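Local coordinates for regulatory protein AsnC (Escherichia coli, PDB 2CG4) that activates transcription of the asnA gene, regulates its own transcription and represses gidA expression after transcription, binding DNA sequence-specifically and asparagine as a ligand, at residues Val122-Asn125 / Lys126-Ile130; Ser115-Ala118 / Leu119-Val122. The protein carries 1 engineered substitution. All coordinates share one frame; numbering follows the deposited sequence.

Contact 1 (Val122-Asn125 / Lys126-Ile130). With ASN (asparagine), chain C.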
# COMPACT_ATOMS: atom_id res chain seq x y z
N VAL A 122 7.90 -24.08 8.61
CA VAL A 122 7.82 -23.15 9.74
C VAL A 122 6.67 -22.14 9.62
O VAL A 122 5.82 -22.07 10.51
CB VAL A 122 9.16 -22.40 9.99
CG1 VAL A 122 9.03 -21.44 11.16
CG2 VAL A 122 10.29 -23.40 10.23
N LEU A 123 6.63 -21.36 8.54
CA LEU A 123 5.50 -20.45 8.30
C LEU A 123 4.15 -21.10 8.58
O LEU A 123 3.36 -20.59 9.38
CB LEU A 123 5.52 -19.91 6.88
CG LEU A 123 6.14 -18.53 6.75
CD1 LEU A 123 6.13 -18.09 5.30
CD2 LEU A 123 5.41 -17.53 7.65
N ILE A 124 3.89 -22.21 7.90
CA ILE A 124 2.57 -22.82 7.88
C ILE A 124 2.26 -23.49 9.21
O ILE A 124 1.18 -23.33 9.76
CB ILE A 124 2.42 -23.81 6.70
CG1 ILE A 124 2.64 -23.09 5.37
CG2 ILE A 124 1.04 -24.46 6.71
CD1 ILE A 124 2.51 -23.97 4.13
N ASN A 125 3.24 -24.22 9.75
CA ASN A 125 2.99 -25.14 10.85
C ASN A 125 3.38 -24.61 12.23
O ASN A 125 2.84 -25.07 13.24
CB ASN A 125 3.66 -26.48 10.58
CG ASN A 125 3.03 -27.21 9.42
OD1 ASN A 125 1.82 -27.44 9.39
ND2 ASN A 125 3.85 -27.56 8.44
N LYS A 126 4.30 -23.65 12.27
CA LYS A 126 4.76 -23.11 13.55
C LYS A 126 4.33 -21.66 13.78
O LYS A 126 3.89 -21.31 14.88
CB LYS A 126 6.27 -23.26 13.70
CG LYS A 126 6.75 -24.70 13.79
CD LYS A 126 8.27 -24.78 13.71
CE LYS A 126 8.77 -26.21 13.72
NZ LYS A 126 10.19 -26.29 14.18
N ILE A 127 4.48 -20.82 12.76
CA ILE A 127 4.20 -19.39 12.91
C ILE A 127 2.73 -19.07 12.64
O ILE A 127 2.08 -18.36 13.41
CB ILE A 127 5.12 -18.53 11.98
CG1 ILE A 127 6.58 -18.64 12.42
CG2 ILE A 127 4.67 -17.08 11.97
CD1 ILE A 127 7.57 -18.12 11.39
N GLN A 128 2.21 -19.60 11.54
CA GLN A 128 0.88 -19.25 11.05
C GLN A 128 -0.22 -19.95 11.85
O GLN A 128 -1.41 -19.59 11.77
CB GLN A 128 0.77 -19.67 9.60
CG GLN A 128 0.04 -18.72 8.72
CD GLN A 128 0.74 -18.52 7.38
OE1 GLN A 128 1.16 -17.41 7.06
NE2 GLN A 128 0.86 -19.59 6.61
N THR A 129 0.17 -20.99 12.59
CA THR A 129 -0.76 -21.70 13.46
C THR A 129 -0.98 -20.90 14.73
O THR A 129 -1.95 -21.13 15.43
CB THR A 129 -0.28 -23.13 13.80
OG1 THR A 129 1.09 -23.10 14.24
CG2 THR A 129 -0.39 -24.05 12.60
N ILE A 130 -0.07 -19.96 15.03
CA ILE A 130 -0.26 -19.06 16.16
C ILE A 130 -1.54 -18.25 15.96
O ILE A 130 -1.67 -17.47 15.01
CB ILE A 130 0.93 -18.11 16.36
CG1 ILE A 130 2.14 -18.85 16.94
CG2 ILE A 130 0.55 -16.94 17.28
CD1 ILE A 130 3.43 -18.07 16.85
N ASN C . 2.15 -14.01 2.51
CA ASN C . 2.80 -14.89 3.53
C ASN C . 4.17 -14.40 3.93
O ASN C . 4.97 -13.98 3.09
CB ASN C . 2.89 -16.32 3.04
CG ASN C . 1.53 -16.96 2.92
OD1 ASN C . 0.77 -17.02 3.89
ND2 ASN C . 1.21 -17.41 1.72
OXT ASN C . 4.46 -14.42 5.12

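Contact 2 (Ser115-Ala118 / Leu119-Val122)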
# COMPACT_ATOMS: atom_id res chain seq x y z
N SER A 115 16.34 -24.10 4.04
CA SER A 115 15.84 -24.12 2.66
C SER A 115 14.45 -23.50 2.58
O SER A 115 13.79 -23.31 3.61
CB SER A 115 15.78 -25.56 2.15
OG SER A 115 14.81 -26.30 2.87
N ILE A 116 13.98 -23.21 1.37
CA ILE A 116 12.62 -22.71 1.23
C ILE A 116 11.58 -23.78 1.59
O ILE A 116 10.46 -23.46 1.95
CB ILE A 116 12.30 -22.04 -0.14
CG1 ILE A 116 11.64 -23.02 -1.10
CG2 ILE A 116 13.53 -21.37 -0.76
CD1 ILE A 116 10.54 -22.39 -1.92
N ASP A 117 11.97 -25.05 1.51
CA ASP A 117 11.09 -26.12 1.99
C ASP A 117 10.91 -26.08 3.50
O ASP A 117 9.79 -26.16 3.99
CB ASP A 117 11.57 -27.50 1.53
CG ASP A 117 10.50 -28.58 1.72
OD1 ASP A 117 9.42 -28.46 1.10
OD2 ASP A 117 10.72 -29.53 2.51
N ALA A 118 12.03 -25.95 4.23
CA ALA A 118 12.04 -25.63 5.66
C ALA A 118 11.26 -24.37 6.03
O ALA A 118 10.41 -24.41 6.92
CB ALA A 118 13.48 -25.53 6.16
N LEU A 119 11.54 -23.25 5.37
CA LEU A 119 10.81 -22.00 5.63
C LEU A 119 9.30 -22.16 5.48
O LEU A 119 8.54 -21.61 6.25
CB LEU A 119 11.29 -20.86 4.72
CG LEU A 119 10.52 -19.53 4.87
CD1 LEU A 119 10.90 -18.80 6.15
CD2 LEU A 119 10.72 -18.63 3.66
N GLN A 120 8.89 -22.91 4.46
CA GLN A 120 7.48 -23.17 4.21
C GLN A 120 6.83 -23.95 5.36
O GLN A 120 5.70 -23.66 5.74
CB GLN A 120 7.33 -23.92 2.88
CG GLN A 120 5.95 -24.49 2.62
CD GLN A 120 5.86 -25.96 2.97
OE1 GLN A 120 6.72 -26.75 2.59
NE2 GLN A 120 4.81 -26.34 3.70
N HIS A 121 7.56 -24.93 5.90
CA HIS A 121 7.06 -25.74 7.02
C HIS A 121 6.90 -24.91 8.30
O HIS A 121 5.89 -25.01 8.99
CB HIS A 121 7.97 -26.95 7.27
CG HIS A 121 7.60 -27.74 8.49
ND1 HIS A 121 6.61 -28.71 8.49
CD2 HIS A 121 8.07 -27.70 9.77
CE1 HIS A 121 6.49 -29.22 9.70
NE2 HIS A 121 7.37 -28.63 10.49
N VAL A 122 7.90 -24.08 8.61
CA VAL A 122 7.82 -23.15 9.74
C VAL A 122 6.67 -22.14 9.62
O VAL A 122 5.82 -22.07 10.51
CB VAL A 122 9.16 -22.40 9.99
CG1 VAL A 122 9.03 -21.44 11.16
CG2 VAL A 122 10.29 -23.40 10.23

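Contact 1 (Val122-Asn125 / Lys126-Ile130)
The C-terminal end of helix 116-127, in the ligand-binding domain of this Lrp/AsnC regulator, widens into a pi-type turn where Val122 meets Lys126 and Ile127. The carbonyl oxygen Val122 O accepts two backbone N-H groups at once. Lys126 N reaches it at 2.8 Å and Ile127 N at 2.9 Å, the second bond being the straighter (N-H...O 162°), and the two donors arrive from opposite faces of the carbonyl plane. One turn therefore carries both the i+4 and the i+5 bond.

The side chains follow the same pairing. Val122 holds CG1 anti to its backbone N (chi1 180°), which directs that methyl against the Ile127 end, 3.6 Å from Ile127 CD1, as the two side chains run obliquely past each other. Leu123 CD2 touches the same Ile127 CD1 more loosely, at 4.4 Å. Its other methyl, Leu123 CD1, lies 4.0 Å from OXT of the bound asparagine, so this leucine borders the pocket; Tyr100 of the second subunit packs on it as well. Gln128 also borders the ligand, with its side-chain amide beside the asparagine's own.

Further on, Thr129 OG1 donates to Asn125 O at 2.8 Å; the hydroxyl sits over the face of the carbonyl, 65° from its plane. Beside it, Thr129 CG2 lies 3.3 Å from Ile124 O. A type I beta turn spans Ile127 to Ile130, while Lys126 extends outward to a salt bridge with Glu94.

Val122 O is thus gripped twice and Asn125 O is met by a hydroxyl where the regular i+4 pattern gives way, beside a pocket edge lined by Leu123 and Gln128.

Contact 2 (Ser115-Ala118 / Leu119-Val122)
Ser115 O receives Leu119 N in a nearly straight bond, 2.9 Å long with an N-H...O angle of 171° and the donor in the carbonyl plane; this is the first i+4 bond of helix 116-127. Ser115 is also the N-cap residue. Its hydroxyl oxygen OG accepts from Ala118 N at 3.1 Å, again almost in line. With chi1 at 66° the hydroxyl is turned forward onto the first turn, to Ala118 N, which would otherwise have no earlier helical carbonyl to bond. The serine thus holds the first turn twice, by its carbonyl and by its side chain.

The ladder continues with Gln120 N to Ile116 O at 3.0 Å, where the donor stands above the carbonyl plane, and His121 N to Asp117 O at 3.2 Å, the longest of the series. Val122 N to Ala118 O, 3.0 Å, is straight once more and comes in nearly along the C=O axis.

On the outer face Asp117 and Gln120 run alongside each other in the same direction, both with CG anti to the backbone N, their carboxylate and amide planes turned 59° apart. The acid sits in the first turn, a place where a negative charge would be expected to suit the helix dipole.

The inner face is apolar. Leu119 is buried against Val68 and Cys70 of strand 68-76 and Val111 of strand 107-113, joining the helix to the sheet of this alpha/beta ligand-binding domain. A third subunit reaches the same helix, its Val141, Leu142 and Gln143 packing on Ile116, Leu119 and Gln120 respectively. Closer in, Val122 leans back on the preceding turn, its CG2 methyl 3.5 Å from Ala118 O.

In the fold
Contacts 1 and 2 are the two ends of helix 116-127, their centres about 10 Å apart and joined through Val122, which gives its N to the regular ladder of contact 2 and its O to the wider turn of contact 1. On the flank, Lys126 CE comes within 4.3 Å of His121 NE2. Contact 1 borders the bound asparagine, whose site is completed by Thr136 and Thr138 and by backbone carbonyls of the second subunit; in contact 2 the side chain of Leu119 stays about 7 Å from the ligand. The third subunit touches both, its Leu142 reaching Leu123 of contact 1 as well, so one helix meets sheet, ligand and neighbouring subunits.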